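Local coordinates for protein beta-N-acetylhexosaminidase (Bacteroides fragilis, PDB 4PYS) that probably removes terminal N-acetylhexosamine units from glycans, as a beta-N-acetylhexosaminidase of glycoside hydrolase family 20 that also holds a bound zinc ion, at residues 143-146 against 147-150; 317-320 against 321-324. One frame throughout, in Å; residues are numbered along the deposited sequence.

Interaction 1: 143-146 against 147-150; sequences YQKV and STIK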
loop_
_atom_site.group_PDB
_atom_site.type_symbol
_atom_site.label_atom_id
_atom_site.label_comp_id
_atom_site.label_asym_id
_atom_site.label_seq_id
_atom_site.Cartn_x
_atom_site.Cartn_y
_atom_site.Cartn_z
ATOM N N TYR A 143 13.049 10.913 -1.424
ATOM C CA TYR A 143 12.361 11.055 -2.703
ATOM C C TYR A 143 12.735 9.886 -3.606
ATOM O O TYR A 143 13.919 9.580 -3.758
ATOM C CB TYR A 143 12.756 12.395 -3.365
ATOM C CG TYR A 143 12.315 12.512 -4.809
ATOM C CD1 TYR A 143 11.004 12.870 -5.137
ATOM C CD2 TYR A 143 13.203 12.250 -5.845
ATOM C CE1 TYR A 143 10.600 12.964 -6.466
ATOM C CE2 TYR A 143 12.813 12.339 -7.164
ATOM C CZ TYR A 143 11.513 12.695 -7.472
ATOM O OH TYR A 143 11.137 12.776 -8.797
ATOM N N GLN A 144 11.731 9.213 -4.169
ATOM C CA GLN A 144 11.980 8.211 -5.200
ATOM C C GLN A 144 11.463 8.732 -6.528
ATOM O O GLN A 144 10.378 9.333 -6.584
ATOM C CB GLN A 144 11.280 6.892 -4.861
ATOM C CG GLN A 144 11.703 6.294 -3.523
ATOM C CD GLN A 144 10.856 6.791 -2.386
ATOM O OE1 GLN A 144 9.782 7.353 -2.603
ATOM N NE2 GLN A 144 11.318 6.571 -1.160
ATOM N N LYS A 145 12.205 8.490 -7.606
ATOM C CA LYS A 145 11.738 8.960 -8.911
ATOM C C LYS A 145 10.436 8.296 -9.329
ATOM O O LYS A 145 10.062 7.243 -8.806
ATOM C CB LYS A 145 12.807 8.852 -10.001
ATOM C CG LYS A 145 13.680 7.633 -9.979
ATOM C CD LYS A 145 14.953 7.946 -10.763
ATOM C CE LYS A 145 15.986 6.842 -10.639
ATOM N NZ LYS A 145 15.707 5.702 -11.553
ATOM N N VAL A 146 9.732 8.933 -10.256
ATOM C CA VAL A 146 8.423 8.437 -10.676
ATOM C C VAL A 146 8.487 6.989 -11.156
ATOM O O VAL A 146 7.606 6.190 -10.829
ATOM C CB VAL A 146 7.813 9.344 -11.767
ATOM C CG1 VAL A 146 6.596 8.699 -12.386
ATOM C CG2 VAL A 146 7.451 10.692 -11.176
ATOM N N SER A 147 9.531 6.637 -11.906
ATOM C CA SER A 147 9.640 5.256 -12.398
ATOM C C SER A 147 9.772 4.253 -11.251
ATOM O O SER A 147 9.376 3.093 -11.378
ATOM C CB SER A 147 10.805 5.112 -13.382
ATOM O OG SER A 147 12.036 5.465 -12.781
ATOM N N THR A 148 10.324 4.704 -10.127
ATOM C CA THR A 148 10.469 3.850 -8.946
ATOM C C THR A 148 9.155 3.722 -8.184
ATOM O O THR A 148 8.817 2.640 -7.700
ATOM C CB THR A 148 11.605 4.343 -8.030
ATOM O OG1 THR A 148 12.852 4.272 -8.743
ATOM C CG2 THR A 148 11.702 3.495 -6.763
ATOM N N ILE A 149 8.400 4.814 -8.083
ATOM C CA ILE A 149 7.046 4.710 -7.546
ATOM C C ILE A 149 6.246 3.702 -8.380
ATOM O O ILE A 149 5.564 2.826 -7.838
ATOM C CB ILE A 149 6.324 6.071 -7.552
ATOM C CG1 ILE A 149 7.111 7.113 -6.740
ATOM C CG2 ILE A 149 4.889 5.916 -7.022
ATOM C CD1 ILE A 149 7.181 6.783 -5.245
ATOM N N LYS A 150 6.351 3.799 -9.704
ATOM C CA LYS A 150 5.643 2.852 -10.577
ATOM C C LYS A 150 6.076 1.410 -10.337
ATOM O O LYS A 150 5.247 0.504 -10.348
ATOM C CB LYS A 150 5.857 3.215 -12.054
ATOM C CG LYS A 150 5.094 4.463 -12.491
ATOM C CD LYS A 150 5.381 4.777 -13.941
ATOM C CE LYS A 150 4.586 5.982 -14.406
ATOM N NZ LYS A 150 4.905 6.294 -15.827
#
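Val146 meets Lys150 one turn further on, through backbone and side chain together. Val146 O accepts from Lys150 N at 2.9 Å. Turned opposite its backbone N at chi1 169°, the CG1 methyl of Val146 comes to 3.9 Å from CE of the extended Lys150 chain, whose NZ runs on to a salt bridge with Glu208. Ser147 makes a looser contact: its OG lies 3.9 Å from CG of Lys145. Lys145, the N-cap, has a carbonyl O that accepts twice, from Ile149 N at 3.0 Å with a fairly straight N-H (162°) and weakly from Thr148 N. Before the cap, Gln144 lays CB 3.9 Å from CG2 of Thr148, while its OE1 stands 3.8 Å from CD1 of Ile149, the Gln144 and Ile149 side chains crossing at about a right angle. Ser139 and the carbonyl of Asp138 hold that amide; the Glu443 carboxylate ties Lys145 N to Thr148 OG1. The result is the first turn of helix 146-158, in the crossover between parallel strands 132-138 and 163-170 of the barrel. Ile149 packs inward on Leu137, Phe164 and Trp166 of those strands, and Val146 and Lys150 face helix 203-214.

Interaction 2: 317-320 against 321-324; sequences HDLQ and LWFS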
loop_
_atom_site.group_PDB
_atom_site.type_symbol
_atom_site.label_atom_id
_atom_site.label_comp_id
_atom_site.label_asym_id
_atom_site.label_seq_id
_atom_site.Cartn_x
_atom_site.Cartn_y
_atom_site.Cartn_z
ATOM N N HIS A 317 -3.903 16.056 24.388
ATOM C CA HIS A 317 -4.260 14.844 23.661
ATOM C C HIS A 317 -5.673 14.937 23.106
ATOM O O HIS A 317 -5.922 14.589 21.949
ATOM C CB HIS A 317 -4.163 13.610 24.558
ATOM C CG HIS A 317 -4.702 12.369 23.917
ATOM N ND1 HIS A 317 -4.008 11.670 22.951
ATOM C CD2 HIS A 317 -5.879 11.719 24.080
ATOM C CE1 HIS A 317 -4.729 10.636 22.556
ATOM N NE2 HIS A 317 -5.869 10.642 23.226
ATOM N N ASP A 318 -6.595 15.402 23.946
ATOM C CA ASP A 318 -7.994 15.539 23.563
ATOM C C ASP A 318 -8.128 16.559 22.433
ATOM O O ASP A 318 -8.999 16.435 21.568
ATOM C CB ASP A 318 -8.836 15.959 24.770
ATOM C CG ASP A 318 -10.255 15.426 24.706
ATOM O OD1 ASP A 318 -10.465 14.349 24.104
ATOM O OD2 ASP A 318 -11.160 16.081 25.268
ATOM N N LEU A 319 -7.253 17.562 22.446
ATOM C CA LEU A 319 -7.188 18.539 21.367
ATOM C C LEU A 319 -6.837 17.870 20.040
ATOM O O LEU A 319 -7.385 18.220 18.990
ATOM C CB LEU A 319 -6.163 19.628 21.681
ATOM C CG LEU A 319 -6.059 20.696 20.589
ATOM C CD1 LEU A 319 -7.439 21.269 20.285
ATOM C CD2 LEU A 319 -5.095 21.806 20.972
ATOM N N GLN A 320 -5.918 16.911 20.083
ATOM C CA GLN A 320 -5.509 16.224 18.866
ATOM C C GLN A 320 -6.681 15.414 18.315
ATOM O O GLN A 320 -6.892 15.357 17.105
ATOM C CB GLN A 320 -4.285 15.335 19.109
ATOM C CG GLN A 320 -3.416 15.189 17.861
ATOM C CD GLN A 320 -2.494 13.986 17.903
ATOM O OE1 GLN A 320 -1.683 13.841 18.817
ATOM N NE2 GLN A 320 -2.607 13.119 16.901
ATOM N N LEU A 321 -7.450 14.807 19.215
ATOM C CA LEU A 321 -8.672 14.101 18.837
ATOM C C LEU A 321 -9.690 15.049 18.201
ATOM O O LEU A 321 -10.272 14.738 17.159
ATOM C CB LEU A 321 -9.293 13.417 20.056
ATOM C CG LEU A 321 -8.576 12.166 20.549
ATOM C CD1 LEU A 321 -9.230 11.592 21.795
ATOM C CD2 LEU A 321 -8.605 11.162 19.448
ATOM N N TRP A 322 -9.907 16.194 18.840
ATOM C CA TRP A 322 -10.809 17.213 18.307
ATOM C C TRP A 322 -10.367 17.635 16.913
ATOM O O TRP A 322 -11.174 17.697 15.986
ATOM C CB TRP A 322 -10.854 18.436 19.224
ATOM C CG TRP A 322 -11.695 19.562 18.674
ATOM C CD1 TRP A 322 -13.048 19.710 18.790
ATOM C CD2 TRP A 322 -11.231 20.695 17.926
ATOM N NE1 TRP A 322 -13.453 20.867 18.160
ATOM C CE2 TRP A 322 -12.357 21.487 17.622
ATOM C CE3 TRP A 322 -9.972 21.114 17.482
ATOM C CZ2 TRP A 322 -12.260 22.673 16.893
ATOM C CZ3 TRP A 322 -9.879 22.293 16.760
ATOM C CH2 TRP A 322 -11.015 23.057 16.473
ATOM N N PHE A 323 -9.076 17.917 16.776
ATOM C CA PHE A 323 -8.497 18.272 15.492
ATOM C C PHE A 323 -8.692 17.159 14.457
ATOM O O PHE A 323 -9.112 17.412 13.326
ATOM C CB PHE A 323 -7.011 18.581 15.653
ATOM C CG PHE A 323 -6.293 18.749 14.350
ATOM C CD1 PHE A 323 -6.303 19.973 13.697
ATOM C CD2 PHE A 323 -5.621 17.678 13.767
ATOM C CE1 PHE A 323 -5.655 20.129 12.489
ATOM C CE2 PHE A 323 -4.971 17.827 12.560
ATOM C CZ PHE A 323 -4.987 19.057 11.919
ATOM N N SER A 324 -8.374 15.928 14.843
ATOM C CA SER A 324 -8.543 14.789 13.956
ATOM C C SER A 324 -10.008 14.642 13.573
ATOM O O SER A 324 -10.337 14.317 12.436
ATOM C CB SER A 324 -8.048 13.509 14.631
ATOM O OG SER A 324 -6.656 13.571 14.860
#
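The opening turns of helix 316-333, one of the helices of the family 20 catalytic domain, are held by four successive i to i+4 backbone bonds, from His317 O with Leu321 N through to Gln320 O with Ser324 N. The last carbonyl is gripped twice. Ser324 N reaches Gln320 O at 2.8 Å, and the Ser324 hydroxyl donates to the same oxygen, with OG 2.9 Å from Gln320 O. The two donors come from opposite faces of the carbonyl plane, the hydroxyl standing 37° out of it. Ser324 manages this because its OG lies beside its own backbone N (chi1 -65°), folded back over the preceding turn. The buried hydroxyl thus finds its acceptor within the helix itself.

Leu321 lies one turn on from His317 and three residues on from Asp318, and its CD1 touches both. That methyl sits 3.8 Å from NE2 of the His317 ring, approached obliquely, and equally 3.8 Å from OD1 of Asp318, whose side chain it crosses at about a right angle. That carboxylate is fixed from outside the turn by the backbone N of Tyr350 and of Lys314. Round the helix, Leu319 presses CD1 against the indole of Trp322 at CE3, 3.8 Å away, an apolar contact made obliquely to the ring. Gln320, its chain extended, reaches away from the helix to a buried place, where NE2 is bound to the carbonyl of Gly290.

Leu319 also touches Cys304, a zinc ligand, and its side chain is about 6 Å from the metal; Arg307 of the same helix, 302-310, touches both Leu319 and Trp322. Trp322 makes an edge-to-face contact with Tyr350 and, with Phe323, packs on Leu267 of helix 264-280, while Leu321 rests on Val344 in the loop after strand 337-341.

Interactions 1 and 2 lie in the same catalytic domain but do not meet: their centres are 34 Å apart and their nearest atoms about 24 Å. Each builds the beginning of a helix between two parallel strands of the barrel, 132-138 and 163-170 for interaction 1, 285-287 and 337-341 for interaction 2. Residues 143-150 come just after the C-terminal end of strand 132-138, on the side where TIM-barrel enzymes carry their active sites, whereas a long excursion with helix 302-310 separates 317-324 from strand 285-287. Residues 143-150 are joined to the loop holding Glu443; 317-324 lie further from the chain centre, with Leu319 beside the zinc site.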